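Long-range contacts in D-alanine--D-alanine ligase (Coxiella burnetii, PDB 3TQT), which joins two molecules of D-alanine into D-alanyl-D-alanine at the expense of ATP, a step of peptidoglycan biosynthesis: residues Lys4-Gln14 with Lys36-Val47; Ile78-Trp87 with Gly118-Pro126. One frame throughout, in Å; residues are numbered along the deposited sequence.

Contact 1: residues Lys4-Gln14 with Lys36-Val47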
# COMPACT_ATOMS: atom_id res chain seq x y z
N LYS A 4 -7.61 29.60 10.91
CA LYS A 4 -7.05 28.97 9.71
C LYS A 4 -6.79 27.48 9.92
O LYS A 4 -6.62 27.01 11.05
CB LYS A 4 -5.77 29.68 9.27
CG LYS A 4 -5.97 31.15 8.98
CD LYS A 4 -4.70 31.82 8.49
CE LYS A 4 -4.92 33.32 8.28
NZ LYS A 4 -3.75 33.91 7.57
N LEU A 5 -6.79 26.74 8.83
CA LEU A 5 -6.46 25.33 8.88
C LEU A 5 -4.96 25.22 8.79
O LEU A 5 -4.33 25.91 7.99
CB LEU A 5 -7.06 24.61 7.67
CG LEU A 5 -8.57 24.40 7.68
CD1 LEU A 5 -9.04 23.87 6.34
CD2 LEU A 5 -8.92 23.44 8.80
N HIS A 6 -4.37 24.35 9.60
CA HIS A 6 -2.93 24.11 9.53
C HIS A 6 -2.64 23.06 8.48
O HIS A 6 -3.12 21.93 8.57
CB HIS A 6 -2.40 23.61 10.87
CG HIS A 6 -2.33 24.66 11.93
ND1 HIS A 6 -1.22 25.47 12.10
CD2 HIS A 6 -3.22 25.05 12.87
CE1 HIS A 6 -1.43 26.30 13.10
NE2 HIS A 6 -2.64 26.07 13.58
N ILE A 7 -1.83 23.43 7.49
CA ILE A 7 -1.48 22.53 6.43
C ILE A 7 0.02 22.26 6.54
O ILE A 7 0.81 23.20 6.64
CB ILE A 7 -1.77 23.18 5.06
CG1 ILE A 7 -3.22 23.67 5.02
CG2 ILE A 7 -1.46 22.22 3.92
CD1 ILE A 7 -4.25 22.56 5.12
N SER A 8 0.39 20.98 6.53
CA SER A 8 1.80 20.59 6.48
C SER A 8 2.15 20.04 5.10
O SER A 8 1.52 19.10 4.61
CB SER A 8 2.09 19.52 7.53
OG SER A 8 2.18 20.10 8.82
N VAL A 9 3.14 20.64 4.46
CA VAL A 9 3.57 20.14 3.16
C VAL A 9 4.84 19.33 3.35
O VAL A 9 5.82 19.84 3.90
CB VAL A 9 3.78 21.29 2.17
CG1 VAL A 9 4.18 20.76 0.78
CG2 VAL A 9 2.52 22.14 2.10
N LEU A 10 4.82 18.07 2.94
CA LEU A 10 5.98 17.19 3.09
C LEU A 10 6.76 17.15 1.80
O LEU A 10 6.20 16.92 0.73
CB LEU A 10 5.56 15.76 3.44
CG LEU A 10 5.18 15.43 4.89
CD1 LEU A 10 4.44 16.57 5.56
CD2 LEU A 10 4.36 14.13 4.93
N CYS A 11 8.07 17.36 1.90
CA CYS A 11 8.91 17.36 0.70
C CYS A 11 10.30 16.81 0.98
O CYS A 11 10.69 16.63 2.13
CB CYS A 11 9.02 18.75 0.10
SG CYS A 11 9.98 19.92 1.11
N GLY A 12 11.04 16.56 -0.10
CA GLY A 12 12.39 16.05 -0.01
C GLY A 12 12.33 14.54 -0.10
O GLY A 12 11.85 13.98 -1.10
N GLY A 13 12.82 13.87 0.94
CA GLY A 13 12.70 12.43 1.06
C GLY A 13 13.91 11.70 0.52
O GLY A 13 14.73 12.27 -0.19
N GLN A 14 14.02 10.42 0.88
CA GLN A 14 15.08 9.58 0.37
C GLN A 14 14.57 9.01 -0.95
O GLN A 14 14.03 7.90 -1.01
CB GLN A 14 15.41 8.48 1.36
CG GLN A 14 15.56 8.99 2.78
CD GLN A 14 16.02 7.91 3.72
OE1 GLN A 14 17.20 7.54 3.74
NE2 GLN A 14 15.09 7.38 4.52
N LYS A 36 -6.53 31.16 4.08
CA LYS A 36 -7.18 29.96 4.60
C LYS A 36 -6.27 29.10 5.44
O LYS A 36 -6.74 28.32 6.27
CB LYS A 36 -7.69 29.10 3.45
CG LYS A 36 -7.99 29.88 2.22
CD LYS A 36 -9.46 29.94 1.94
CE LYS A 36 -9.84 28.90 0.92
NZ LYS A 36 -11.24 29.12 0.50
N TYR A 37 -4.96 29.22 5.23
CA TYR A 37 -4.04 28.22 5.75
C TYR A 37 -2.86 28.81 6.49
O TYR A 37 -2.30 29.83 6.08
CB TYR A 37 -3.49 27.37 4.60
CG TYR A 37 -4.57 26.80 3.72
CD1 TYR A 37 -5.51 25.92 4.24
CD2 TYR A 37 -4.65 27.14 2.38
CE1 TYR A 37 -6.50 25.39 3.45
CE2 TYR A 37 -5.65 26.62 1.58
CZ TYR A 37 -6.57 25.74 2.12
OH TYR A 37 -7.57 25.21 1.34
N LEU A 38 -2.49 28.16 7.58
CA LEU A 38 -1.19 28.38 8.19
C LEU A 38 -0.35 27.23 7.67
O LEU A 38 -0.65 26.07 7.92
CB LEU A 38 -1.27 28.32 9.71
CG LEU A 38 -1.93 29.52 10.38
CD1 LEU A 38 -2.02 29.26 11.87
CD2 LEU A 38 -1.15 30.78 10.08
N ILE A 39 0.70 27.57 6.93
CA ILE A 39 1.46 26.57 6.21
C ILE A 39 2.73 26.22 6.96
O ILE A 39 3.47 27.12 7.38
CB ILE A 39 1.80 27.10 4.80
CG1 ILE A 39 0.52 27.51 4.08
CG2 ILE A 39 2.61 26.07 4.00
CD1 ILE A 39 0.75 28.46 2.93
N SER A 40 2.95 24.93 7.17
CA SER A 40 4.21 24.41 7.70
C SER A 40 4.81 23.50 6.65
O SER A 40 4.10 22.79 5.93
CB SER A 40 3.99 23.64 9.00
OG SER A 40 3.45 24.46 10.01
N VAL A 41 6.13 23.49 6.56
CA VAL A 41 6.79 22.61 5.61
C VAL A 41 7.58 21.58 6.38
O VAL A 41 8.34 21.93 7.29
CB VAL A 41 7.73 23.38 4.67
CG1 VAL A 41 8.36 22.42 3.65
CG2 VAL A 41 6.95 24.47 3.97
N ILE A 42 7.39 20.32 6.05
CA ILE A 42 8.17 19.27 6.67
C ILE A 42 9.19 18.84 5.64
O ILE A 42 8.83 18.39 4.56
CB ILE A 42 7.31 18.06 7.06
CG1 ILE A 42 6.19 18.47 8.03
CG2 ILE A 42 8.18 16.96 7.66
CD1 ILE A 42 6.69 18.92 9.35
N PHE A 43 10.46 19.00 5.97
CA PHE A 43 11.53 18.58 5.08
C PHE A 43 12.13 17.27 5.56
O PHE A 43 12.52 17.15 6.71
CB PHE A 43 12.62 19.66 5.04
CG PHE A 43 13.79 19.31 4.17
CD1 PHE A 43 13.61 19.03 2.82
CD2 PHE A 43 15.08 19.26 4.69
CE1 PHE A 43 14.69 18.72 2.01
CE2 PHE A 43 16.16 18.94 3.89
CZ PHE A 43 15.96 18.67 2.55
N ILE A 44 12.20 16.29 4.66
CA ILE A 44 12.85 15.03 4.95
C ILE A 44 14.15 15.04 4.17
O ILE A 44 14.12 15.12 2.94
CB ILE A 44 12.00 13.85 4.47
CG1 ILE A 44 10.60 13.92 5.10
CG2 ILE A 44 12.71 12.52 4.77
CD1 ILE A 44 9.68 12.80 4.68
N ASP A 45 15.28 14.98 4.86
CA ASP A 45 16.55 15.06 4.16
C ASP A 45 16.94 13.71 3.55
O ASP A 45 16.16 12.75 3.57
CB ASP A 45 17.66 15.61 5.06
CG ASP A 45 18.06 14.66 6.17
OD1 ASP A 45 17.68 13.47 6.12
OD2 ASP A 45 18.77 15.11 7.10
N HIS A 46 18.15 13.65 3.01
CA HIS A 46 18.57 12.47 2.26
C HIS A 46 18.80 11.23 3.11
O HIS A 46 18.78 10.11 2.58
CB HIS A 46 19.81 12.79 1.42
CG HIS A 46 19.50 13.61 0.20
ND1 HIS A 46 18.75 13.12 -0.85
CD2 HIS A 46 19.83 14.88 -0.13
CE1 HIS A 46 18.63 14.05 -1.78
NE2 HIS A 46 19.28 15.13 -1.37
N VAL A 47 19.00 11.40 4.40
CA VAL A 47 19.13 10.25 5.29
C VAL A 47 17.84 9.98 6.06
O VAL A 47 17.81 9.14 6.96
CB VAL A 47 20.31 10.39 6.28
CG1 VAL A 47 21.62 10.56 5.51
CG2 VAL A 47 20.09 11.56 7.22
O HOH W 1 0.84 24.54 9.73
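I7 and Y37 meet where CG1 of I7 lies 3.3 Å from CD1 of Y37, while the carbonyl O of L5 sits at the edge of the tyrosine ring, in its plane. Among the residues of the other sheet face, H6 runs alongside L38, its ring atom CE1 3.3 Å from L38 CD1. Water 1 lies in the plane of the H6 ring and links ND1 to S40 OG and to the carbonyl of L38, to which it donates. Farther along that face L10 CD1 rests 3.6 Å from I42 CB; back on the face of I7 and Y37, C11 SG, turned between its backbone N and carbonyl carbon (chi1 69°), packs on V41 CG1 and beside the edge of the F43 ring. Nine backbone hydrogen bonds hold these pairs in parallel register, from L5 N to K36 O through to G13 N to I44 O (2.7 Å). In the next shell, helix 18-31 covers V9, C11 and V41, and the Y37 hydroxyl is hydrogen-bonded to D345. Strand 5-12, helix 18-31 and strand 37-44 thus form a beta-alpha-beta unit, the opening element of the Rossmann-like N-terminal domain of D-Ala-D-Ala ligases.

Contact 2: residues Ile78-Trp87 with Gly118-Pro126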
# COMPACT_ATOMS: atom_id res chain seq x y z
N ILE A 78 7.52 12.52 15.51
CA ILE A 78 6.07 12.52 15.48
C ILE A 78 5.52 12.15 16.84
O ILE A 78 6.19 11.55 17.66
CB ILE A 78 5.51 11.58 14.37
CG1 ILE A 78 5.95 10.15 14.62
CG2 ILE A 78 5.96 12.05 12.99
CD1 ILE A 78 5.51 9.20 13.53
N ALA A 79 4.28 12.53 17.08
CA ALA A 79 3.63 12.22 18.34
C ALA A 79 2.46 11.29 18.06
O ALA A 79 1.38 11.75 17.70
CB ALA A 79 3.17 13.49 19.00
N PHE A 80 2.67 9.99 18.20
CA PHE A 80 1.58 9.05 17.98
C PHE A 80 0.42 9.32 18.91
O PHE A 80 0.61 9.69 20.07
CB PHE A 80 2.06 7.61 18.16
CG PHE A 80 2.92 7.12 17.05
CD1 PHE A 80 2.40 6.97 15.78
CD2 PHE A 80 4.26 6.85 17.26
CE1 PHE A 80 3.19 6.53 14.74
CE2 PHE A 80 5.06 6.41 16.22
CZ PHE A 80 4.52 6.25 14.96
N GLY A 81 -0.79 9.15 18.40
CA GLY A 81 -1.98 9.29 19.22
C GLY A 81 -2.46 10.72 19.28
O GLY A 81 -3.65 10.97 19.45
N ASP A 82 -1.53 11.67 19.15
CA ASP A 82 -1.89 13.09 19.17
C ASP A 82 -2.45 13.49 17.80
O ASP A 82 -1.71 13.88 16.90
CB ASP A 82 -0.67 13.95 19.53
CG ASP A 82 -1.04 15.40 19.79
OD1 ASP A 82 -1.92 15.93 19.09
OD2 ASP A 82 -0.45 16.01 20.71
N ALA A 83 -3.77 13.39 17.67
CA ALA A 83 -4.43 13.60 16.39
C ALA A 83 -4.30 15.04 15.90
O ALA A 83 -4.23 15.29 14.71
CB ALA A 83 -5.89 13.19 16.47
N ALA A 84 -4.25 15.98 16.84
CA ALA A 84 -4.24 17.40 16.48
C ALA A 84 -2.84 17.95 16.18
O ALA A 84 -2.67 18.77 15.28
CB ALA A 84 -4.91 18.22 17.56
N LYS A 85 -1.85 17.51 16.95
CA LYS A 85 -0.49 18.02 16.86
C LYS A 85 0.49 16.86 16.70
O LYS A 85 1.10 16.42 17.66
CB LYS A 85 -0.13 18.84 18.09
CG LYS A 85 -1.06 20.01 18.35
CD LYS A 85 -0.41 21.00 19.32
CE LYS A 85 -1.32 22.18 19.61
NZ LYS A 85 -1.56 22.36 21.07
N PRO A 86 0.64 16.37 15.46
CA PRO A 86 1.41 15.16 15.18
C PRO A 86 2.92 15.38 15.19
O PRO A 86 3.64 14.40 15.33
CB PRO A 86 0.94 14.79 13.77
CG PRO A 86 0.58 16.09 13.15
CD PRO A 86 -0.01 16.91 14.25
N TRP A 87 3.37 16.62 15.03
CA TRP A 87 4.80 16.90 14.92
C TRP A 87 5.32 17.38 16.25
O TRP A 87 4.72 18.26 16.88
CB TRP A 87 5.08 17.99 13.88
CG TRP A 87 4.30 17.87 12.63
CD1 TRP A 87 3.63 18.88 11.98
CD2 TRP A 87 4.09 16.69 11.84
NE1 TRP A 87 3.04 18.39 10.83
CE2 TRP A 87 3.30 17.05 10.73
CE3 TRP A 87 4.49 15.35 11.97
CZ2 TRP A 87 2.90 16.14 9.77
CZ3 TRP A 87 4.11 14.44 11.00
CH2 TRP A 87 3.32 14.84 9.91
N GLY A 118 1.23 5.59 4.76
CA GLY A 118 1.05 4.65 5.87
C GLY A 118 1.31 5.29 7.22
O GLY A 118 0.58 5.06 8.19
N LEU A 119 2.37 6.10 7.29
CA LEU A 119 2.68 6.84 8.51
C LEU A 119 1.54 7.79 8.84
O LEU A 119 1.11 7.91 9.99
CB LEU A 119 3.99 7.61 8.36
CG LEU A 119 4.31 8.54 9.54
CD1 LEU A 119 4.12 7.80 10.85
CD2 LEU A 119 5.73 9.10 9.40
N LEU A 120 1.04 8.45 7.80
CA LEU A 120 -0.03 9.42 7.99
C LEU A 120 -1.31 8.75 8.44
O LEU A 120 -2.06 9.32 9.23
CB LEU A 120 -0.25 10.25 6.72
CG LEU A 120 0.95 11.12 6.30
CD1 LEU A 120 0.66 11.79 4.99
CD2 LEU A 120 1.27 12.15 7.38
N GLU A 121 -1.57 7.54 7.94
CA GLU A 121 -2.70 6.76 8.43
C GLU A 121 -2.51 6.42 9.91
O GLU A 121 -3.45 6.49 10.69
CB GLU A 121 -2.89 5.47 7.64
CG GLU A 121 -3.28 5.67 6.20
CD GLU A 121 -4.73 6.05 6.03
OE1 GLU A 121 -5.48 6.02 7.03
OE2 GLU A 121 -5.12 6.38 4.89
N LEU A 122 -1.30 6.04 10.28
CA LEU A 122 -1.04 5.67 11.67
C LEU A 122 -1.21 6.87 12.60
O LEU A 122 -1.54 6.72 13.77
CB LEU A 122 0.38 5.12 11.82
CG LEU A 122 0.60 3.74 11.21
CD1 LEU A 122 2.09 3.46 11.17
CD2 LEU A 122 -0.12 2.71 12.06
N LEU A 123 -0.97 8.06 12.06
CA LEU A 123 -1.15 9.30 12.82
C LEU A 123 -2.58 9.80 12.75
O LEU A 123 -2.92 10.82 13.36
CB LEU A 123 -0.21 10.39 12.31
CG LEU A 123 1.29 10.17 12.52
CD1 LEU A 123 2.05 11.31 11.94
CD2 LEU A 123 1.60 10.05 13.99
N ASN A 124 -3.42 9.09 12.01
CA ASN A 124 -4.82 9.46 11.82
C ASN A 124 -4.92 10.88 11.30
O ASN A 124 -5.79 11.63 11.74
CB ASN A 124 -5.62 9.34 13.14
CG ASN A 124 -5.64 7.93 13.69
OD1 ASN A 124 -5.43 7.71 14.89
ND2 ASN A 124 -5.89 6.96 12.82
N LEU A 125 -4.03 11.27 10.40
CA LEU A 125 -4.08 12.61 9.83
C LEU A 125 -4.74 12.62 8.47
O LEU A 125 -4.50 11.72 7.67
CB LEU A 125 -2.68 13.18 9.68
CG LEU A 125 -1.90 13.45 10.96
CD1 LEU A 125 -0.46 13.78 10.62
CD2 LEU A 125 -2.56 14.58 11.75
N PRO A 126 -5.57 13.63 8.20
CA PRO A 126 -6.04 13.76 6.81
C PRO A 126 -4.85 14.05 5.92
O PRO A 126 -3.94 14.77 6.33
CB PRO A 126 -6.99 14.97 6.87
CG PRO A 126 -7.33 15.15 8.33
CD PRO A 126 -6.11 14.68 9.08
O HOH W 2 -1.34 7.74 16.18
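The indole of W87 has P86 CG over the centre of one face, 3.7 Å above the plane, and meets the leucines of 118-126 with its six-membered ring: L120 CD2 comes to its edge, L123 CD1 lies 3.9 Å from CZ3, and L125 CD1 lies 4.0 Å from CH2. I78 CG2 is also at the indole edge, in plane. The F80 ring carries I78 CG1 on one face, offset toward the rim; L122 CB and water 2 approach its edge, and the ring stacks with W50 of the second subunit. L123 divides its two methyls between these aromatic groups, CD1 going to W87 and P86 while CD2 touches F80 CD1 at 3.7 Å. I78 and L119 reach tip to tip, their CD1 atoms a tight 3.3 Å apart. L125 crosses P86, with CD1 3.6 Å from CG of the proline. No direct hydrogen bond joins the segments, but water 2 accepts from G81 N and lies 2.6 Å from L122 O, to which it probably donates. Outside them, V102 of strand 101-104 backs W87, L120 and L125. At N124 (phi 55°) a Schellman motif ends helix 115-122, and leucines of the helix and of the residues just after it pack against the loop leading from strand 74-78 to strand 87-89 in the N-terminal domain, beside the subunit interface.

In the fold
From the N terminus, the chain runs up strand 5-12, returns through helix 18-31 and closes contact 1 with strand 37-44, 21 residues separating the two segments. Contact 2 opens later, at the end of strand 74-78, and closes across 30 residues that include the rest of strand 87-89 and strands 96-97 and 101-104. The two loops follow in series, neither nesting nor crossing. In space they meet: S8 OG of contact 1 and W87 NE1 of contact 2 are 2.8 Å apart, probably hydrogen-bonded, and I42 packs on the same indole. Contact 1 pairs neighbouring strands of the mixed sheet, between strands 50-53 and 101-104; contact 2 fastens helix 115-122 to a loop joining strands of that sheet.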